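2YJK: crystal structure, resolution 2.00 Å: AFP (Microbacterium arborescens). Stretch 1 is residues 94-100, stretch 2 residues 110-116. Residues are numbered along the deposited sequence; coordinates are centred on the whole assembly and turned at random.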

# COMPACT_ATOMS: atom_id res chain seq x y z
N THR C 94 23.41 -27.71 19.21
CA THR C 94 21.99 -27.52 19.31
C THR C 94 21.26 -28.84 19.25
O THR C 94 21.79 -29.79 18.66
N SER C 95 20.06 -28.94 19.83
CA SER C 95 19.33 -30.23 19.77
C SER C 95 17.84 -29.97 19.78
O SER C 95 17.42 -28.94 20.25
N THR C 96 17.03 -30.89 19.26
CA THR C 96 15.58 -30.66 19.16
C THR C 96 14.75 -31.85 19.64
O THR C 96 15.15 -33.00 19.48
N ALA C 97 13.59 -31.57 20.21
CA ALA C 97 12.61 -32.63 20.50
C ALA C 97 11.58 -32.75 19.33
O ALA C 97 10.68 -33.57 19.39
N VAL C 98 11.68 -31.90 18.30
CA VAL C 98 10.65 -31.95 17.24
C VAL C 98 10.76 -33.35 16.60
O VAL C 98 11.85 -33.75 16.25
N PRO C 99 9.64 -34.09 16.46
CA PRO C 99 9.74 -35.40 15.86
C PRO C 99 10.14 -35.42 14.39
O PRO C 99 9.96 -34.44 13.66
N ALA C 100 10.61 -36.59 13.96
CA ALA C 100 11.13 -36.83 12.62
C ALA C 100 10.04 -36.75 11.57
O ALA C 100 10.33 -36.48 10.42
N LYS C 110 4.43 -28.99 22.26
CA LYS C 110 5.37 -29.40 23.33
C LYS C 110 6.81 -29.42 22.89
O LYS C 110 7.69 -28.94 23.62
N ALA C 111 7.08 -30.00 21.72
CA ALA C 111 8.48 -30.08 21.23
C ALA C 111 9.06 -28.66 21.08
O ALA C 111 10.22 -28.42 21.43
N ILE C 112 8.27 -27.74 20.52
CA ILE C 112 8.74 -26.35 20.24
C ILE C 112 8.88 -25.50 21.53
O ILE C 112 9.83 -24.73 21.67
N VAL C 113 7.96 -25.66 22.48
CA VAL C 113 8.14 -25.06 23.80
C VAL C 113 9.41 -25.56 24.48
O VAL C 113 10.13 -24.79 25.09
N SER C 114 9.69 -26.85 24.39
CA SER C 114 10.95 -27.35 24.92
C SER C 114 12.17 -26.63 24.30
O SER C 114 13.05 -26.15 25.07
N ASP C 115 12.23 -26.53 22.95
CA ASP C 115 13.33 -25.80 22.26
C ASP C 115 13.28 -24.27 22.69
O ASP C 115 14.30 -23.66 23.04
N ILE C 116 12.11 -23.65 22.72
CA ILE C 116 12.06 -22.26 23.26
C ILE C 116 12.62 -22.11 24.73
O ILE C 116 13.31 -21.14 25.07

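Residues 94-100 form an irregular segment laid against one face of the helix through 110-116, with 260 Å² buried between them. The CA atoms of A97 and A111 lie 4.9 Å apart, against 6.2 Å between those of T96 and D115.

The polar contacts converge on D115. Its CA-to-CB bond points toward the loop, and chi1 near m (-59°) with chi2 at 10° presents both carboxylate oxygens to it. T96, in the t rotamer, donates from OG1 to D115 OD2 at 2.6 Å; the backbone N of A97 donates to D115 OD1 at 3.1 Å, with a nearly straight N-H...O angle of 170°. T96 OG1 also accepts a hydrogen bond from V98 N (2.9 Å, 165°), so one hydroxyl links the carboxylate to the loop's own backbone.

The apolar contacts centre on A111, which points toward the loop, as A97 points toward the helix. A111 CB lies 4.1 Å from A97 CB, 4.1 Å from V98 CG2 and 4.2 Å from P99 CD; the loop backbone also comes close to this methyl, with A97 O 3.5 Å and V98 CA 3.6 Å from A111 CB. The CA-to-CB bond of V98 points sideways, and in the t rotamer (chi1 167°) its CG2 lies 3.7 Å from I112 CD1. Although the CA-to-CB bond of I112 points away from the loop, its m,m conformation brings that terminal methyl back.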

# COMPACT_ATOMS: atom_id res chain seq x y z
CB THR C 94 21.61 -26.58 18.09
OG1 THR C 94 20.91 -25.45 18.56
CG2 THR C 94 20.89 -27.31 17.03
CB SER C 95 19.74 -31.14 20.95
OG SER C 95 19.18 -30.67 22.16
CB THR C 96 15.14 -30.29 17.66
OG1 THR C 96 13.75 -29.97 17.64
CG2 THR C 96 15.40 -31.45 16.69
CB ALA C 97 11.88 -32.33 21.80
CB VAL C 98 10.86 -30.86 16.18
CG1 VAL C 98 9.98 -31.14 14.95
CG2 VAL C 98 10.73 -29.42 16.78
CB PRO C 99 8.30 -35.98 15.98
CG PRO C 99 7.68 -35.24 17.11
CD PRO C 99 8.28 -33.83 16.98
CB ALA C 100 11.83 -38.19 12.52
CB LYS C 110 5.04 -30.77 23.99
CG LYS C 110 3.70 -30.82 24.69
CD LYS C 110 3.35 -32.27 25.10
CE LYS C 110 2.18 -32.28 26.10
NZ LYS C 110 1.33 -33.54 26.02
CB ALA C 111 8.56 -30.83 19.90
CB ILE C 112 7.80 -25.60 19.20
CG1 ILE C 112 7.91 -26.24 17.80
CG2 ILE C 112 8.07 -24.09 19.13
CD1 ILE C 112 9.26 -26.07 17.17
CB VAL C 113 6.88 -25.19 24.72
CG1 VAL C 113 7.11 -24.65 26.14
CG2 VAL C 113 5.74 -24.47 24.06
CB SER C 114 11.02 -28.86 24.73
OG SER C 114 12.29 -29.34 25.07
CB ASP C 115 13.27 -25.95 20.69
CG ASP C 115 13.36 -27.50 20.14
OD1 ASP C 115 13.28 -28.56 20.92
OD2 ASP C 115 13.48 -27.64 18.84
CB ILE C 116 10.67 -21.71 23.12
CG1 ILE C 116 10.42 -21.35 21.65
CG2 ILE C 116 10.48 -20.50 23.99
CD1 ILE C 116 8.93 -21.09 21.33